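Local coordinates for putative exported protein (Bordetella pertussis, PDB 2DVZ) that probably serves as a periplasmic solute receptor that captures glutamate for transport across the bacterial inner membrane, at residues H156-M164 against V305-L313. Sequence-based numbering, arbitrary orientation.
Sequences HLMGESFKM and VVKKQNIKL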
loop_
_atom_site.group_PDB
_atom_site.type_symbol
_atom_site.label_atom_id
_atom_site.label_comp_id
_atom_site.label_asym_id
_atom_site.label_seq_id
_atom_site.Cartn_x
_atom_site.Cartn_y
_atom_site.Cartn_z
ATOM N N HIS A 156 -4.254 2.120 -8.743
ATOM C CA HIS A 156 -5.108 2.561 -9.849
ATOM C C HIS A 156 -5.325 4.075 -9.752
ATOM O O HIS A 156 -5.221 4.791 -10.725
ATOM C CB HIS A 156 -6.472 1.798 -9.887
ATOM C CG HIS A 156 -7.359 2.197 -11.051
ATOM N ND1 HIS A 156 -8.738 2.083 -11.026
ATOM C CD2 HIS A 156 -7.058 2.744 -12.257
ATOM C CE1 HIS A 156 -9.240 2.526 -12.165
ATOM N NE2 HIS A 156 -8.250 2.927 -12.934
ATOM N N LEU A 157 -5.633 4.575 -8.570
ATOM C CA LEU A 157 -5.750 6.021 -8.391
ATOM C C LEU A 157 -4.413 6.747 -8.665
ATOM O O LEU A 157 -4.390 7.803 -9.290
ATOM C CB LEU A 157 -6.305 6.347 -6.987
ATOM C CG LEU A 157 -6.575 7.842 -6.755
ATOM C CD1 LEU A 157 -7.666 8.373 -7.757
ATOM C CD2 LEU A 157 -6.971 8.083 -5.324
HETATM N N MSE A 158 -3.309 6.160 -8.219
HETATM C CA MSE A 158 -1.966 6.648 -8.543
HETATM C C MSE A 158 -1.767 6.795 -10.035
HETATM O O MSE A 158 -1.440 7.869 -10.486
HETATM C CB MSE A 158 -0.906 5.730 -7.931
HETATM C CG MSE A 158 0.424 6.366 -7.854
HETATM SE SE MSE A 158 1.830 5.147 -7.358
HETATM C CE MSE A 158 3.372 6.371 -7.726
ATOM N N GLY A 159 -2.027 5.728 -10.806
ATOM C CA GLY A 159 -1.903 5.761 -12.253
ATOM C C GLY A 159 -2.739 6.839 -12.935
ATOM O O GLY A 159 -2.287 7.471 -13.877
ATOM N N GLU A 160 -3.960 7.034 -12.434
ATOM C CA GLU A 160 -4.919 7.948 -13.007
ATOM C C GLU A 160 -4.577 9.371 -12.668
ATOM O O GLU A 160 -4.744 10.273 -13.487
ATOM C CB GLU A 160 -6.333 7.599 -12.512
ATOM C CG GLU A 160 -6.942 6.303 -13.164
ATOM C CD GLU A 160 -6.788 6.253 -14.701
ATOM O OE1 GLU A 160 -7.294 7.159 -15.405
ATOM O OE2 GLU A 160 -6.149 5.297 -15.210
ATOM N N SER A 161 -4.118 9.569 -11.435
ATOM C CA SER A 161 -3.522 10.852 -11.004
ATOM C C SER A 161 -2.301 11.274 -11.826
ATOM O O SER A 161 -2.155 12.460 -12.175
ATOM C CB SER A 161 -3.142 10.781 -9.521
ATOM O OG SER A 161 -4.343 10.883 -8.782
ATOM N N PHE A 162 -1.436 10.300 -12.113
ATOM C CA PHE A 162 -0.269 10.506 -12.935
ATOM C C PHE A 162 -0.641 10.993 -14.344
ATOM O O PHE A 162 -0.069 11.959 -14.880
ATOM C CB PHE A 162 0.491 9.173 -12.993
ATOM C CG PHE A 162 1.712 9.203 -13.858
ATOM C CD1 PHE A 162 2.957 9.440 -13.296
ATOM C CD2 PHE A 162 1.617 9.022 -15.239
ATOM C CE1 PHE A 162 4.079 9.476 -14.069
ATOM C CE2 PHE A 162 2.754 9.056 -16.035
ATOM C CZ PHE A 162 3.995 9.276 -15.445
ATOM N N LYS A 163 -1.582 10.273 -14.954
ATOM C CA LYS A 163 -2.119 10.589 -16.271
ATOM C C LYS A 163 -2.638 12.031 -16.314
ATOM O O LYS A 163 -2.291 12.794 -17.205
ATOM C CB LYS A 163 -3.241 9.592 -16.619
ATOM C CG LYS A 163 -2.692 8.265 -16.989
ATOM C CD LYS A 163 -3.725 7.167 -17.037
ATOM C CE LYS A 163 -4.795 7.427 -18.069
ATOM N NZ LYS A 163 -5.663 6.203 -18.103
HETATM N N MSE A 164 -3.449 12.393 -15.331
HETATM C CA MSE A 164 -4.043 13.712 -15.279
HETATM C C MSE A 164 -3.007 14.846 -15.125
HETATM O O MSE A 164 -3.111 15.911 -15.757
HETATM C CB MSE A 164 -5.078 13.719 -14.133
HETATM C CG MSE A 164 -5.911 15.011 -13.987
HETATM SE SE MSE A 164 -6.984 15.348 -15.606
HETATM C CE MSE A 164 -8.342 13.911 -15.415
ATOM N N VAL A 305 -9.853 13.984 -4.452
ATOM C CA VAL A 305 -9.305 13.481 -5.730
ATOM C C VAL A 305 -10.293 12.856 -6.724
ATOM O O VAL A 305 -10.328 13.249 -7.878
ATOM C CB VAL A 305 -8.164 12.438 -5.496
ATOM C CG1 VAL A 305 -7.702 11.842 -6.823
ATOM C CG2 VAL A 305 -6.991 13.073 -4.797
ATOM N N VAL A 306 -11.071 11.872 -6.277
ATOM C CA VAL A 306 -12.003 11.131 -7.137
ATOM C C VAL A 306 -13.221 11.975 -7.538
ATOM O O VAL A 306 -13.558 12.076 -8.736
ATOM C CB VAL A 306 -12.461 9.809 -6.450
ATOM C CG1 VAL A 306 -13.516 9.091 -7.261
ATOM C CG2 VAL A 306 -11.273 8.890 -6.215
ATOM N N LYS A 307 -13.856 12.592 -6.537
ATOM C CA LYS A 307 -15.169 13.263 -6.690
ATOM C C LYS A 307 -15.039 14.682 -7.272
ATOM O O LYS A 307 -15.517 14.946 -8.387
ATOM C CB LYS A 307 -15.964 13.244 -5.369
ATOM C CG LYS A 307 -16.671 11.903 -5.060
ATOM C CD LYS A 307 -15.752 10.826 -4.440
ATOM C CE LYS A 307 -16.553 9.608 -3.894
ATOM N NZ LYS A 307 -17.474 9.881 -2.711
ATOM N N LYS A 308 -14.396 15.584 -6.531
ATOM C CA LYS A 308 -13.815 16.794 -7.129
ATOM C C LYS A 308 -12.576 16.362 -7.935
ATOM O O LYS A 308 -12.135 15.228 -7.790
ATOM C CB LYS A 308 -13.465 17.813 -6.032
ATOM C CG LYS A 308 -14.671 18.173 -5.121
ATOM C CD LYS A 308 -15.990 18.343 -5.935
ATOM C CE LYS A 308 -17.235 18.344 -5.051
ATOM N NZ LYS A 308 -17.571 19.724 -4.553
ATOM N N GLN A 309 -12.035 17.221 -8.797
ATOM C CA GLN A 309 -10.839 16.874 -9.628
ATOM C C GLN A 309 -11.021 15.802 -10.748
ATOM O O GLN A 309 -10.096 15.572 -11.542
ATOM C CB GLN A 309 -9.610 16.563 -8.748
ATOM C CG GLN A 309 -9.402 17.590 -7.606
ATOM C CD GLN A 309 -8.074 17.439 -6.852
ATOM O OE1 GLN A 309 -7.273 16.522 -7.115
ATOM N NE2 GLN A 309 -7.838 18.356 -5.906
ATOM N N ASN A 310 -12.191 15.156 -10.806
ATOM C CA ASN A 310 -12.639 14.385 -11.991
ATOM C C ASN A 310 -11.692 13.249 -12.398
ATOM O O ASN A 310 -11.502 12.961 -13.588
ATOM C CB ASN A 310 -12.909 15.351 -13.166
ATOM C CG ASN A 310 -13.699 14.713 -14.333
ATOM O OD1 ASN A 310 -14.806 14.175 -14.155
ATOM N ND2 ASN A 310 -13.134 14.824 -15.547
ATOM N N ILE A 311 -11.103 12.594 -11.400
ATOM C CA ILE A 311 -10.256 11.424 -11.660
ATOM C C ILE A 311 -11.038 10.121 -11.506
ATOM O O ILE A 311 -11.158 9.592 -10.407
ATOM C CB ILE A 311 -8.933 11.447 -10.822
ATOM C CG1 ILE A 311 -8.047 12.616 -11.284
ATOM C CG2 ILE A 311 -8.173 10.137 -11.000
ATOM C CD1 ILE A 311 -6.991 13.058 -10.308
ATOM N N LYS A 312 -11.551 9.619 -12.634
ATOM C CA LYS A 312 -12.417 8.424 -12.705
ATOM C C LYS A 312 -11.716 7.075 -12.474
ATOM O O LYS A 312 -10.732 6.756 -13.146
ATOM C CB LYS A 312 -13.127 8.354 -14.057
ATOM C CG LYS A 312 -13.703 9.655 -14.551
ATOM C CD LYS A 312 -14.929 9.398 -15.425
ATOM C CE LYS A 312 -15.051 10.412 -16.571
ATOM N NZ LYS A 312 -15.029 11.832 -16.118
ATOM N N LEU A 313 -12.258 6.275 -11.559
ATOM C CA LEU A 313 -11.723 4.944 -11.281
ATOM C C LEU A 313 -12.493 3.809 -11.951
ATOM O O LEU A 313 -11.907 2.826 -12.385
ATOM C CB LEU A 313 -11.584 4.700 -9.783
ATOM C CG LEU A 313 -10.569 5.555 -9.017
ATOM C CD1 LEU A 313 -10.533 5.053 -7.599
ATOM C CD2 LEU A 313 -9.185 5.500 -9.625
#
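Leu157 and Leu313 meet where the C-terminal tail, after leaving helix 288-307, doubles back along helix 154-166, and their packing is an example of a chain end held to a helix without a hydrogen bond between them. Followed outward, Leu157 begins with CB, 4.0 Å from Leu313 CD2. Its CG, anti to the backbone N (chi1 -175°), lies 4.2 Å from Val305 CG1, which meets Leu157 CD1 tip to tip at 3.6 Å. That same CD1 also touches Val306 CG2 and, at 3.7 Å, Ile311 CG2, the isoleucine side chain crossing at about a right angle, while the other branch, CD2, lies 4.1 Å from Val305 CG1. One leucine thus touches both the last turn of helix 288-307 and the tail that follows it. One turn on in helix 154-166, Glu160 CB (3.5 Å) and Ser161 OG receive CG2 and CD1 of Ile311. At the other end, Leu313 CD2 sits over one face of the His156 imidazole in a CH-pi contact, 3.9 Å from the ring centroid. Leu313 also touches Val89 and Cys93 of helix 84-93, beside the Cys93-Cys152 disulfide of this periplasmic binding-protein fold. His156 ND1 bonds to Thr151 O, and Glu160 OE2 to Tyr146 OH and, as a salt bridge, to Lys163 NZ; none of these partners is in the tail. The junction therefore depends on methyl groups packed against aliphatic carbon and an imidazole face, the His156 side chain lying about 8 Å from the bound glutamate.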